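Long-range contacts in penicillin-binding protein 2B (Streptococcus pneumoniae, PDB 2WAD), which probably forms peptide cross-links between adjacent glycan strands of cell wall peptidoglycan, as part of the elongasome that builds peripheral peptidoglycan, and binds penicillin: residues L408-I413 with S444-Q450; V437-E441 with Q586-V591; M475-R479 with N515-D521; W424-Y429 with P597-G601. The contacts are given in a common frame with arbitrary orientation. Residues are numbered along the deposited sequence.

Contact 1. Residues L408-I413 with S444-Q450; sequences LTDQPI and SNAYVVQ. Unlike the reference sequence in segment 408-413: Pro412 (reference Ser). Unlike the reference sequence in segment 444-450: Ala446 (reference Thr), Val448 (reference Met).
Strand 408-410 crosses the first turns of helix 445-450 at 132° between N-to-C directions, the axes 7.6 Å apart; the CA atoms of Asp410 and Ala446 lie 5.2 Å apart. Ser444, the N-cap (chi1 t), accepts from Tyr447 N at 3.1 Å through OG and donates to Asp410 OD2 at 2.8 Å, an oxygen also bonded to Tyr425 OH. Asn445 OD1 bonds to Lys389, the lysine of the likely SxxK motif. Ala446 points at the loop: its CB sits 3.4 Å from Gln411 O. The Tyr447 ring (chi1 t) carries Leu408 CD1 over one face, 3.9 Å from the centroid, a CH-pi contact, while its OH bonds to Gln406 O. Val449 CG1 meets Ile413 CG2 at 3.7 Å. Gln450 (chi1 m, chi2 t) donates through NE2 to Thr409 O (2.9 Å) and to Ala446 O (3.1 Å); a water links Gln450 OE1 (2.7 Å) with Thr409 N (2.9 Å). This is consistent with Asn445 belonging to the SxN motif of penicillin-binding transpeptidases, near the inferred nucleophile Ser386.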
loop_
_atom_site.group_PDB
_atom_site.type_symbol
_atom_site.label_atom_id
_atom_site.label_comp_id
_atom_site.label_asym_id
_atom_site.label_seq_id
_atom_site.Cartn_x
_atom_site.Cartn_y
_atom_site.Cartn_z
ATOM N N LEU A 408 -1.643 33.815 -26.113
ATOM C CA LEU A 408 -1.594 33.066 -27.347
ATOM C C LEU A 408 -2.989 33.207 -27.953
ATOM O O LEU A 408 -3.910 33.707 -27.302
ATOM C CB LEU A 408 -1.262 31.585 -27.089
ATOM C CG LEU A 408 0.099 31.145 -26.525
ATOM C CD1 LEU A 408 0.203 29.614 -26.364
ATOM C CD2 LEU A 408 1.237 31.614 -27.373
ATOM N N THR A 409 -3.147 32.772 -29.194
ATOM C CA THR A 409 -4.459 32.763 -29.812
ATOM C C THR A 409 -5.086 31.391 -29.572
ATOM O O THR A 409 -4.530 30.350 -29.942
ATOM C CB THR A 409 -4.361 33.031 -31.332
ATOM O OG1 THR A 409 -3.684 34.275 -31.537
ATOM C CG2 THR A 409 -5.747 33.083 -31.993
ATOM N N ASP A 410 -6.259 31.409 -28.955
ATOM C CA ASP A 410 -7.106 30.231 -28.927
ATOM C C ASP A 410 -7.756 30.116 -30.306
ATOM O O ASP A 410 -8.500 31.008 -30.723
ATOM C CB ASP A 410 -8.164 30.375 -27.832
ATOM C CG ASP A 410 -8.852 29.071 -27.523
ATOM O OD1 ASP A 410 -9.465 28.461 -28.426
ATOM O OD2 ASP A 410 -8.759 28.641 -26.354
ATOM N N GLN A 411 -7.443 29.025 -31.001
ATOM C CA GLN A 411 -7.944 28.715 -32.343
ATOM C C GLN A 411 -7.895 27.194 -32.483
ATOM O O GLN A 411 -7.174 26.523 -31.731
ATOM C CB GLN A 411 -7.024 29.352 -33.400
ATOM C CG GLN A 411 -5.556 28.987 -33.156
ATOM C CD GLN A 411 -4.578 29.787 -33.996
ATOM O OE1 GLN A 411 -4.837 30.044 -35.167
ATOM N NE2 GLN A 411 -3.452 30.189 -33.401
ATOM N N PRO A 412 -8.665 26.637 -33.431
ATOM C CA PRO A 412 -8.516 25.202 -33.670
ATOM C C PRO A 412 -7.079 24.951 -34.119
ATOM O O PRO A 412 -6.495 25.814 -34.752
ATOM C CB PRO A 412 -9.484 24.901 -34.821
ATOM C CG PRO A 412 -10.352 26.142 -34.989
ATOM C CD PRO A 412 -9.617 27.288 -34.348
ATOM N N ILE A 413 -6.515 23.790 -33.802
ATOM C CA ILE A 413 -5.132 23.524 -34.124
ATOM C C ILE A 413 -5.177 22.502 -35.234
ATOM O O ILE A 413 -5.753 21.438 -35.063
ATOM C CB ILE A 413 -4.366 22.898 -32.945
ATOM C CG1 ILE A 413 -4.377 23.805 -31.706
ATOM C CG2 ILE A 413 -2.993 22.406 -33.392
ATOM C CD1 ILE A 413 -4.043 25.250 -31.948
ATOM N N SER A 444 -8.510 25.632 -21.990
ATOM C CA SER A 444 -8.185 25.728 -23.406
ATOM C C SER A 444 -7.228 24.625 -23.841
ATOM O O SER A 444 -6.112 24.518 -23.312
ATOM C CB SER A 444 -7.526 27.085 -23.678
ATOM O OG SER A 444 -6.896 27.068 -24.941
ATOM N N ASN A 445 -7.641 23.816 -24.811
ATOM C CA ASN A 445 -6.681 22.927 -25.469
ATOM C C ASN A 445 -5.703 23.668 -26.397
ATOM O O ASN A 445 -4.568 23.224 -26.560
ATOM C CB ASN A 445 -7.380 21.816 -26.259
ATOM C CG ASN A 445 -7.942 20.703 -25.381
ATOM O OD1 ASN A 445 -7.526 20.483 -24.235
ATOM N ND2 ASN A 445 -8.879 19.953 -25.948
ATOM N N ALA A 446 -6.123 24.777 -27.007
ATOM C CA ALA A 446 -5.256 25.504 -27.946
ATOM C C ALA A 446 -3.977 25.969 -27.265
ATOM O O ALA A 446 -2.899 25.958 -27.875
ATOM C CB ALA A 446 -5.959 26.706 -28.563
ATOM N N TYR A 447 -4.109 26.409 -26.018
ATOM C CA TYR A 447 -2.946 26.974 -25.312
ATOM C C TYR A 447 -1.866 25.902 -25.054
ATOM O O TYR A 447 -0.661 26.171 -25.239
ATOM C CB TYR A 447 -3.380 27.628 -23.995
ATOM C CG TYR A 447 -2.348 28.565 -23.386
ATOM C CD1 TYR A 447 -2.335 29.909 -23.717
ATOM C CD2 TYR A 447 -1.373 28.100 -22.505
ATOM C CE1 TYR A 447 -1.390 30.776 -23.187
ATOM C CE2 TYR A 447 -0.409 28.957 -21.977
ATOM C CZ TYR A 447 -0.435 30.289 -22.325
ATOM O OH TYR A 447 0.495 31.167 -21.827
ATOM N N VAL A 448 -2.292 24.699 -24.645
ATOM C CA VAL A 448 -1.369 23.655 -24.236
ATOM C C VAL A 448 -0.812 22.871 -25.421
ATOM O O VAL A 448 0.280 22.329 -25.333
ATOM C CB VAL A 448 -1.960 22.656 -23.205
ATOM C CG1 VAL A 448 -2.096 23.306 -21.820
ATOM C CG2 VAL A 448 -3.270 22.046 -23.689
ATOM N N VAL A 449 -1.579 22.773 -26.499
ATOM C CA VAL A 449 -1.116 22.153 -27.727
ATOM C C VAL A 449 -0.058 23.033 -28.422
ATOM O O VAL A 449 0.967 22.537 -28.890
ATOM C CB VAL A 449 -2.294 21.827 -28.670
ATOM C CG1 VAL A 449 -1.773 21.423 -30.032
ATOM C CG2 VAL A 449 -3.118 20.669 -28.108
ATOM N N GLN A 450 -0.287 24.337 -28.477
ATOM C CA GLN A 450 0.731 25.276 -28.944
ATOM C C GLN A 450 1.969 25.273 -28.051
ATOM O O GLN A 450 3.076 25.246 -28.546
ATOM C CB GLN A 450 0.151 26.693 -29.075
ATOM C CG GLN A 450 -0.738 26.869 -30.294
ATOM C CD GLN A 450 -1.395 28.244 -30.372
ATOM O OE1 GLN A 450 -1.011 29.071 -31.202
ATOM N NE2 GLN A 450 -2.413 28.483 -29.539
HETATM O O HOH W 1 -1.028 31.724 -30.821
#

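Contact 2. Residues V437-E441 with Q586-V591; sequences VEALE and QGFYQV. Unlike the reference sequence in segment 437-441: Glu438 (reference Gln).
Helical segments 437-441 and 586-591 run side by side at 38° between their directions, their axes 7.7 Å apart. The CA atoms pair Val437 with Gly587 at 4.2 Å and Glu441 with Val591 at 4.3 Å. Val437 (chi1 t) gives up the most surface: CG1 reaches Gln586 CG at 3.9 Å and rests against the Gln590 side chain. Gly587 allows this closeness, since a CB there would clash with Leu440 CD1. Glu441 is next, extended with chi1 and chi2 both t alongside the end of Gln590 (chi1 m); its OE2 bonds to Thr599, and its CA lies 3.8 Å from Val591 CG2. Gln590, third, fills the space between Val437 and Glu441. Leu440 (chi1 m, chi2 t) completes the seam, CB 4.0 Å from Gly587 CA and CD2 4.3 Å from Phe588 CE1. Phe588 also touches Lys615, probably of the family's KTG motif, and the Leu440 side chain is about 8 Å from that of Ser386, the inferred nucleophile; this close helix packing at Gly587 lies near the transpeptidase active site.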
loop_
_atom_site.group_PDB
_atom_site.type_symbol
_atom_site.label_atom_id
_atom_site.label_comp_id
_atom_site.label_asym_id
_atom_site.label_seq_id
_atom_site.Cartn_x
_atom_site.Cartn_y
_atom_site.Cartn_z
ATOM N N VAL A 437 -3.420 32.278 -17.397
ATOM C CA VAL A 437 -4.449 32.241 -16.353
ATOM C C VAL A 437 -5.797 31.831 -16.956
ATOM O O VAL A 437 -6.481 30.982 -16.397
ATOM C CB VAL A 437 -4.582 33.616 -15.679
ATOM C CG1 VAL A 437 -5.747 33.642 -14.674
ATOM C CG2 VAL A 437 -3.263 34.059 -15.011
ATOM N N GLU A 438 -6.131 32.401 -18.120
ATOM C CA GLU A 438 -7.413 32.207 -18.783
ATOM C C GLU A 438 -7.462 30.855 -19.466
ATOM O O GLU A 438 -8.522 30.215 -19.500
ATOM C CB GLU A 438 -7.673 33.309 -19.839
ATOM C CG GLU A 438 -8.104 34.690 -19.275
ATOM C CD GLU A 438 -7.861 35.836 -20.280
ATOM O OE1 GLU A 438 -7.403 35.568 -21.409
ATOM O OE2 GLU A 438 -8.113 37.011 -19.953
ATOM N N ALA A 439 -6.321 30.443 -20.024
ATOM C CA ALA A 439 -6.169 29.070 -20.477
ATOM C C ALA A 439 -6.564 28.048 -19.417
ATOM O O ALA A 439 -7.213 27.050 -19.707
ATOM C CB ALA A 439 -4.748 28.796 -20.987
ATOM N N LEU A 440 -6.159 28.281 -18.183
ATOM C CA LEU A 440 -6.561 27.379 -17.102
ATOM C C LEU A 440 -8.046 27.556 -16.765
ATOM O O LEU A 440 -8.784 26.566 -16.626
ATOM C CB LEU A 440 -5.658 27.575 -15.880
ATOM C CG LEU A 440 -4.223 27.029 -16.023
ATOM C CD1 LEU A 440 -3.301 27.458 -14.901
ATOM C CD2 LEU A 440 -4.192 25.513 -16.108
ATOM N N GLU A 441 -8.480 28.817 -16.682
ATOM C CA GLU A 441 -9.881 29.141 -16.351
ATOM C C GLU A 441 -10.886 28.488 -17.300
ATOM O O GLU A 441 -11.895 27.930 -16.838
ATOM C CB GLU A 441 -10.123 30.650 -16.273
ATOM C CG GLU A 441 -11.564 31.041 -15.956
ATOM C CD GLU A 441 -11.769 32.561 -15.853
ATOM O OE1 GLU A 441 -10.788 33.324 -15.992
ATOM O OE2 GLU A 441 -12.920 32.999 -15.626
ATOM N N GLN A 586 -3.399 31.703 -9.698
ATOM C CA GLN A 586 -4.447 32.628 -10.151
ATOM C C GLN A 586 -5.371 31.902 -11.129
ATOM O O GLN A 586 -6.584 32.095 -11.095
ATOM C CB GLN A 586 -3.841 33.899 -10.784
ATOM C CG GLN A 586 -4.825 35.001 -11.189
ATOM C CD GLN A 586 -5.553 35.663 -10.009
ATOM O OE1 GLN A 586 -5.039 35.716 -8.893
ATOM N NE2 GLN A 586 -6.753 36.177 -10.260
ATOM N N GLY A 587 -4.817 31.049 -11.984
ATOM C CA GLY A 587 -5.662 30.256 -12.866
ATOM C C GLY A 587 -6.607 29.320 -12.127
ATOM O O GLY A 587 -7.796 29.259 -12.431
ATOM N N PHE A 588 -6.084 28.568 -11.163
ATOM C CA PHE A 588 -6.918 27.660 -10.357
ATOM C C PHE A 588 -7.950 28.443 -9.545
ATOM O O PHE A 588 -9.027 27.938 -9.206
ATOM C CB PHE A 588 -6.081 26.775 -9.414
ATOM C CG PHE A 588 -5.498 25.545 -10.065
ATOM C CD1 PHE A 588 -5.045 25.571 -11.377
ATOM C CD2 PHE A 588 -5.400 24.349 -9.360
ATOM C CE1 PHE A 588 -4.484 24.441 -11.983
ATOM C CE2 PHE A 588 -4.857 23.202 -9.972
ATOM C CZ PHE A 588 -4.403 23.265 -11.285
ATOM N N TYR A 589 -7.617 29.677 -9.204
ATOM C CA TYR A 589 -8.545 30.479 -8.415
ATOM C C TYR A 589 -9.710 30.969 -9.274
ATOM O O TYR A 589 -10.857 30.935 -8.843
ATOM C CB TYR A 589 -7.838 31.672 -7.765
ATOM C CG TYR A 589 -8.801 32.595 -7.032
ATOM C CD1 TYR A 589 -9.179 32.350 -5.710
ATOM C CD2 TYR A 589 -9.352 33.703 -7.674
ATOM C CE1 TYR A 589 -10.061 33.175 -5.053
ATOM C CE2 TYR A 589 -10.233 34.544 -7.018
ATOM C CZ TYR A 589 -10.571 34.272 -5.705
ATOM O OH TYR A 589 -11.440 35.077 -5.021
ATOM N N GLN A 590 -9.409 31.401 -10.497
ATOM C CA GLN A 590 -10.412 31.848 -11.458
ATOM C C GLN A 590 -11.273 30.716 -12.040
ATOM O O GLN A 590 -12.385 30.956 -12.503
ATOM C CB GLN A 590 -9.738 32.689 -12.561
ATOM C CG GLN A 590 -9.172 34.055 -12.059
ATOM C CD GLN A 590 -8.709 35.018 -13.165
ATOM O OE1 GLN A 590 -9.069 34.895 -14.343
ATOM N NE2 GLN A 590 -7.877 35.979 -12.778
ATOM N N VAL A 591 -10.764 29.490 -12.044
ATOM C CA VAL A 591 -11.547 28.331 -12.451
ATOM C C VAL A 591 -12.789 28.268 -11.559
ATOM O O VAL A 591 -13.862 27.847 -12.005
ATOM C CB VAL A 591 -10.742 27.018 -12.230
ATOM C CG1 VAL A 591 -11.658 25.799 -12.190
ATOM C CG2 VAL A 591 -9.668 26.851 -13.304
#

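Contact 3. Residues M475-R479 with N515-D521; sequences MGKLR and NAFGQFD. Unlike the reference sequence in segment 475-479: Gly476 (reference Glu).
Beside the active site of the transpeptidase domain, the loop that follows helix 509-515 is tied to helix 471-484 by a two-pronged salt bridge. Arg479 (chi1 m, chi2 t) donates from NE to Asp521 OD2 at 2.9 Å and from NH2 to Asp521 OD1 at 2.8 Å, with the carboxylate at the edge of the guanidinium; NH2 has a second acceptor in Pro504 O. Asn515 (chi1 t) braces the acid from within its own segment: its OD1 accepts from Asp521 N at 2.9 Å, and its ND2 makes a weak bond of 3.1 Å to Asp521 OD2. The backbone between them forms a type I turn, Asn515 to Gly518, with Gly518 N bonded to Asn515 O at 3.0 Å. Gly518, at phi 78°, is the C-prime residue of a Schellman motif ending the helix, and its backbone bonds to Gly385, next to the inferred nucleophile Ser386. The approach is made by side chains, the CA atoms of Leu478 and Ala516 standing 7.7 Å apart. Leu478 CD2 lies 3.9 Å from Asn515 ND2. Met475 (chi1 t, chi2 p) brings SD to 3.7 Å from Asn515 ND2 and CE to 4.0 Å from Phe520 CD2.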
loop_
_atom_site.group_PDB
_atom_site.type_symbol
_atom_site.label_atom_id
_atom_site.label_comp_id
_atom_site.label_asym_id
_atom_site.label_seq_id
_atom_site.Cartn_x
_atom_site.Cartn_y
_atom_site.Cartn_z
ATOM N N MET A 475 8.774 14.621 -26.007
ATOM C CA MET A 475 8.016 13.740 -25.118
ATOM C C MET A 475 8.760 13.514 -23.801
ATOM O O MET A 475 8.160 13.456 -22.728
ATOM C CB MET A 475 7.680 12.419 -25.820
ATOM C CG MET A 475 6.780 11.494 -24.993
ATOM S SD MET A 475 5.137 12.166 -24.629
ATOM C CE MET A 475 4.108 11.010 -25.545
ATOM N N GLY A 476 10.088 13.446 -23.861
ATOM C CA GLY A 476 10.876 13.303 -22.634
ATOM C C GLY A 476 10.813 14.517 -21.724
ATOM O O GLY A 476 10.775 14.400 -20.490
ATOM N N LYS A 477 10.832 15.700 -22.326
ATOM C CA LYS A 477 10.796 16.930 -21.543
ATOM C C LYS A 477 9.434 17.159 -20.886
ATOM O O LYS A 477 9.369 17.641 -19.753
ATOM C CB LYS A 477 11.147 18.129 -22.413
ATOM C CG LYS A 477 12.617 18.262 -22.768
ATOM C CD LYS A 477 12.811 19.384 -23.788
ATOM C CE LYS A 477 14.261 19.437 -24.276
ATOM N NZ LYS A 477 14.595 20.742 -24.923
ATOM N N LEU A 478 8.366 16.849 -21.626
ATOM C CA LEU A 478 7.004 16.918 -21.112
ATOM C C LEU A 478 6.840 15.961 -19.938
ATOM O O LEU A 478 6.402 16.387 -18.863
ATOM C CB LEU A 478 5.976 16.597 -22.224
ATOM C CG LEU A 478 4.487 16.726 -21.851
ATOM C CD1 LEU A 478 4.066 18.210 -21.646
ATOM C CD2 LEU A 478 3.570 16.065 -22.884
ATOM N N ARG A 479 7.190 14.684 -20.143
ATOM C CA ARG A 479 7.033 13.659 -19.115
ATOM C C ARG A 479 7.924 13.909 -17.899
ATOM O O ARG A 479 7.619 13.509 -16.756
ATOM C CB ARG A 479 7.273 12.252 -19.666
ATOM C CG ARG A 479 6.241 11.722 -20.668
ATOM C CD ARG A 479 6.596 10.300 -21.120
ATOM N NE ARG A 479 5.428 9.567 -21.614
ATOM C CZ ARG A 479 5.463 8.553 -22.473
ATOM N NH1 ARG A 479 6.628 8.115 -22.955
ATOM N NH2 ARG A 479 4.333 7.959 -22.844
ATOM N N ASN A 515 -1.030 13.821 -24.950
ATOM C CA ASN A 515 -0.483 13.761 -23.584
ATOM C C ASN A 515 -0.537 15.139 -22.953
ATOM O O ASN A 515 -0.769 15.270 -21.756
ATOM C CB ASN A 515 0.949 13.192 -23.583
ATOM C CG ASN A 515 1.289 12.446 -22.302
ATOM O OD1 ASN A 515 0.417 11.904 -21.622
ATOM N ND2 ASN A 515 2.583 12.373 -21.994
ATOM N N ALA A 516 -0.379 16.168 -23.786
ATOM C CA ALA A 516 -0.358 17.566 -23.345
ATOM C C ALA A 516 -1.664 18.065 -22.720
ATOM O O ALA A 516 -1.671 19.034 -21.945
ATOM C CB ALA A 516 0.061 18.489 -24.491
ATOM N N PHE A 517 -2.776 17.423 -23.068
ATOM C CA PHE A 517 -4.036 17.771 -22.428
ATOM C C PHE A 517 -4.637 16.547 -21.734
ATOM O O PHE A 517 -5.842 16.457 -21.509
ATOM C CB PHE A 517 -4.998 18.522 -23.390
ATOM C CG PHE A 517 -5.308 17.800 -24.696
ATOM C CD1 PHE A 517 -4.593 18.095 -25.854
ATOM C CD2 PHE A 517 -6.356 16.896 -24.790
ATOM C CE1 PHE A 517 -4.870 17.478 -27.072
ATOM C CE2 PHE A 517 -6.658 16.249 -26.014
ATOM C CZ PHE A 517 -5.901 16.535 -27.161
ATOM N N GLY A 518 -3.776 15.592 -21.382
ATOM C CA GLY A 518 -4.140 14.529 -20.467
ATOM C C GLY A 518 -4.979 13.418 -21.079
ATOM O O GLY A 518 -5.824 12.822 -20.402
ATOM N N GLN A 519 -4.719 13.116 -22.347
ATOM C CA GLN A 519 -5.367 11.994 -23.007
ATOM C C GLN A 519 -4.336 10.994 -23.527
ATOM O O GLN A 519 -4.501 10.458 -24.600
ATOM C CB GLN A 519 -6.278 12.446 -24.154
ATOM C CG GLN A 519 -7.437 13.368 -23.762
ATOM C CD GLN A 519 -8.508 12.686 -22.928
ATOM O OE1 GLN A 519 -9.031 13.264 -21.970
ATOM N NE2 GLN A 519 -8.864 11.464 -23.302
ATOM N N PHE A 520 -3.274 10.700 -22.786
ATOM C CA PHE A 520 -2.385 9.617 -23.237
ATOM C C PHE A 520 -1.900 8.838 -22.022
ATOM O O PHE A 520 -2.464 7.793 -21.708
ATOM C CB PHE A 520 -1.244 10.104 -24.165
ATOM C CG PHE A 520 -0.446 8.985 -24.797
ATOM C CD1 PHE A 520 -1.072 8.027 -25.578
ATOM C CD2 PHE A 520 0.915 8.859 -24.575
ATOM C CE1 PHE A 520 -0.355 6.971 -26.142
ATOM C CE2 PHE A 520 1.644 7.813 -25.142
ATOM C CZ PHE A 520 1.002 6.854 -25.913
ATOM N N ASP A 521 -0.918 9.340 -21.279
ATOM C CA ASP A 521 -0.456 8.558 -20.125
ATOM C C ASP A 521 -1.605 8.482 -19.101
ATOM O O ASP A 521 -2.321 9.479 -18.940
ATOM C CB ASP A 521 0.762 9.240 -19.487
ATOM C CG ASP A 521 1.993 9.195 -20.371
ATOM O OD1 ASP A 521 1.984 8.430 -21.348
ATOM O OD2 ASP A 521 2.974 9.920 -20.108
#

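Contact 4. Residues W424-Y429 with P597-G601; sequences WYKLAY and PLTTG. Unlike the reference sequence in segment 424-429: Lys426 (reference Thr), Leu427 (reference Gln). Unlike the reference sequence in segment 597-601: Pro597 (reference Gly).
Neither segment is a regular helix or strand. Residues 424-429 fold into a type II' beta turn from Tyr425 to Ala428, closed by Ala428 N to Tyr425 O at 3.1 Å, with Lys426 at phi 48° and psi -120°. Residues 597-601 run irregularly alongside the turn, and the nearest CA atoms, those of Tyr425 and Leu598, are 7.8 Å apart, so side chains span the gap. Leu598 (chi1 m, chi2 t) has the largest area covered and enters among three aromatic rings. Its CD2 lies 3.8 Å from Tyr425 CD1, 3.7 Å from Tyr429 CE2 and 3.9 Å from Trp424 CZ2, and its CD1 sits over a face of the Tyr425 ring. Thus the loop joining strands 408-410 and 432-434 packs against the one leading from helix 578-593 toward strand 613-616, at the rim of the transpeptidase active site: the Trp424 side chain is about 7 Å from that of Ser386, the inferred acylated serine. Trp424 (chi1 p) turns its ring edge to the carbonyls, CZ2 3.7 Å from Leu598 O and CH2 4.0 Å from Pro597 O, while its NE1 bonds to Tyr442 O and lies 3.5 Å from Thr600 CG2. Thr600 OG1 bonds to Glu441 O, and Tyr425 (chi1 p) reaches Asp410 through its hydroxyl. At the surface, Tyr429 (chi1 m) meets Pro597, a residue differing from the reference glycine, with OH 3.3 Å from Pro597 CB.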
loop_
_atom_site.group_PDB
_atom_site.type_symbol
_atom_site.label_atom_id
_atom_site.label_comp_id
_atom_site.label_asym_id
_atom_site.label_seq_id
_atom_site.Cartn_x
_atom_site.Cartn_y
_atom_site.Cartn_z
ATOM N N TRP A 424 -13.663 22.353 -25.458
ATOM C CA TRP A 424 -15.055 21.991 -25.192
ATOM C C TRP A 424 -16.038 22.984 -25.824
ATOM O O TRP A 424 -17.141 22.611 -26.189
ATOM C CB TRP A 424 -15.302 21.863 -23.683
ATOM C CG TRP A 424 -15.186 23.142 -22.889
ATOM C CD1 TRP A 424 -14.065 23.625 -22.253
ATOM C CD2 TRP A 424 -16.239 24.070 -22.593
ATOM N NE1 TRP A 424 -14.365 24.786 -21.574
ATOM C CE2 TRP A 424 -15.689 25.089 -21.783
ATOM C CE3 TRP A 424 -17.594 24.144 -22.940
ATOM C CZ2 TRP A 424 -16.450 26.159 -21.312
ATOM C CZ3 TRP A 424 -18.348 25.221 -22.461
ATOM C CH2 TRP A 424 -17.771 26.207 -21.657
ATOM N N TYR A 425 -15.614 24.231 -25.993
ATOM C CA TYR A 425 -16.459 25.277 -26.566
ATOM C C TYR A 425 -16.400 25.447 -28.098
ATOM O O TYR A 425 -17.058 26.323 -28.645
ATOM C CB TYR A 425 -16.132 26.605 -25.879
ATOM C CG TYR A 425 -14.662 26.884 -25.612
ATOM C CD1 TYR A 425 -14.114 26.672 -24.346
ATOM C CD2 TYR A 425 -13.834 27.395 -26.606
ATOM C CE1 TYR A 425 -12.783 26.941 -24.073
ATOM C CE2 TYR A 425 -12.493 27.675 -26.351
ATOM C CZ TYR A 425 -11.976 27.459 -25.081
ATOM O OH TYR A 425 -10.647 27.753 -24.820
ATOM N N LYS A 426 -15.601 24.620 -28.773
ATOM C CA LYS A 426 -15.533 24.571 -30.241
ATOM C C LYS A 426 -15.390 25.942 -30.899
ATOM O O LYS A 426 -14.436 26.672 -30.648
ATOM C CB LYS A 426 -16.749 23.841 -30.845
ATOM C CG LYS A 426 -17.157 22.554 -30.148
ATOM C CD LYS A 426 -16.064 21.521 -30.346
ATOM C CE LYS A 426 -16.408 20.167 -29.746
ATOM N NZ LYS A 426 -15.217 19.272 -29.826
ATOM N N LEU A 427 -16.372 26.278 -31.734
ATOM C CA LEU A 427 -16.346 27.446 -32.602
ATOM C C LEU A 427 -17.161 28.599 -32.014
ATOM O O LEU A 427 -17.171 29.723 -32.543
ATOM C CB LEU A 427 -16.861 27.033 -33.991
ATOM C CG LEU A 427 -15.997 25.939 -34.637
ATOM C CD1 LEU A 427 -16.626 25.191 -35.827
ATOM C CD2 LEU A 427 -14.647 26.573 -35.020
ATOM N N ALA A 428 -17.801 28.332 -30.879
ATOM C CA ALA A 428 -18.778 29.244 -30.293
ATOM C C ALA A 428 -18.324 30.692 -30.095
ATOM O O ALA A 428 -19.121 31.616 -30.267
ATOM C CB ALA A 428 -19.363 28.658 -28.985
ATOM N N TYR A 429 -17.067 30.915 -29.731
ATOM C CA TYR A 429 -16.573 32.288 -29.609
ATOM C C TYR A 429 -15.509 32.635 -30.640
ATOM O O TYR A 429 -14.703 33.532 -30.399
ATOM C CB TYR A 429 -16.038 32.546 -28.200
ATOM C CG TYR A 429 -17.131 32.354 -27.192
ATOM C CD1 TYR A 429 -17.822 33.446 -26.685
ATOM C CD2 TYR A 429 -17.537 31.078 -26.812
ATOM C CE1 TYR A 429 -18.866 33.272 -25.788
ATOM C CE2 TYR A 429 -18.580 30.900 -25.919
ATOM C CZ TYR A 429 -19.236 32.000 -25.414
ATOM O OH TYR A 429 -20.287 31.850 -24.541
ATOM N N PRO A 597 -18.618 33.320 -19.490
ATOM C CA PRO A 597 -19.351 32.147 -19.965
ATOM C C PRO A 597 -18.454 30.903 -20.137
ATOM O O PRO A 597 -18.975 29.781 -20.237
ATOM C CB PRO A 597 -19.955 32.590 -21.301
ATOM C CG PRO A 597 -19.566 34.036 -21.491
ATOM C CD PRO A 597 -18.679 34.488 -20.390
ATOM N N LEU A 598 -17.131 31.084 -20.118
ATOM C CA LEU A 598 -16.202 29.965 -20.309
ATOM C C LEU A 598 -15.567 29.482 -19.011
ATOM O O LEU A 598 -14.774 28.542 -19.023
ATOM C CB LEU A 598 -15.095 30.295 -21.334
ATOM C CG LEU A 598 -15.602 30.649 -22.729
ATOM C CD1 LEU A 598 -14.465 31.087 -23.647
ATOM C CD2 LEU A 598 -16.391 29.497 -23.332
ATOM N N THR A 599 -15.878 30.146 -17.904
ATOM C CA THR A 599 -15.408 29.692 -16.615
ATOM C C THR A 599 -15.928 28.279 -16.361
ATOM O O THR A 599 -17.136 28.021 -16.461
ATOM C CB THR A 599 -15.885 30.618 -15.499
ATOM O OG1 THR A 599 -15.232 31.887 -15.642
ATOM C CG2 THR A 599 -15.521 30.009 -14.130
ATOM N N THR A 600 -15.018 27.365 -16.035
ATOM C CA THR A 600 -15.370 25.952 -15.997
ATOM C C THR A 600 -15.703 25.420 -14.604
ATOM O O THR A 600 -16.287 24.340 -14.479
ATOM C CB THR A 600 -14.232 25.068 -16.558
ATOM O OG1 THR A 600 -13.013 25.367 -15.859
ATOM C CG2 THR A 600 -14.050 25.299 -18.081
ATOM N N GLY A 601 -15.338 26.140 -13.551
ATOM C CA GLY A 601 -15.419 25.528 -12.231
ATOM C C GLY A 601 -16.176 26.209 -11.101
ATOM O O GLY A 601 -15.879 25.960 -9.918
#

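In the fold
From the N terminus, strand 408-410 and then the turn 424-429 open contacts 1 and 4; helix 436-442 opens contact 2, and helix 445-455 closes contact 1 first. Contact 1 therefore crosses both 2 and 4. Contact 3 opens and closes after it, between helix 471-484 and the loop after helix 509-515, nested inside the loops of contacts 2 and 4. Helix 578-593 closes contact 2, itself nested in contact 4, which residues 597-601 close last. Contacts 1, 2 and 4 touch one another, while contact 3 reaches contact 1 alone, through Ala516 and Phe517 against Asn445, Val448 and Val449. Together they join the helical part of the transpeptidase domain around its active site.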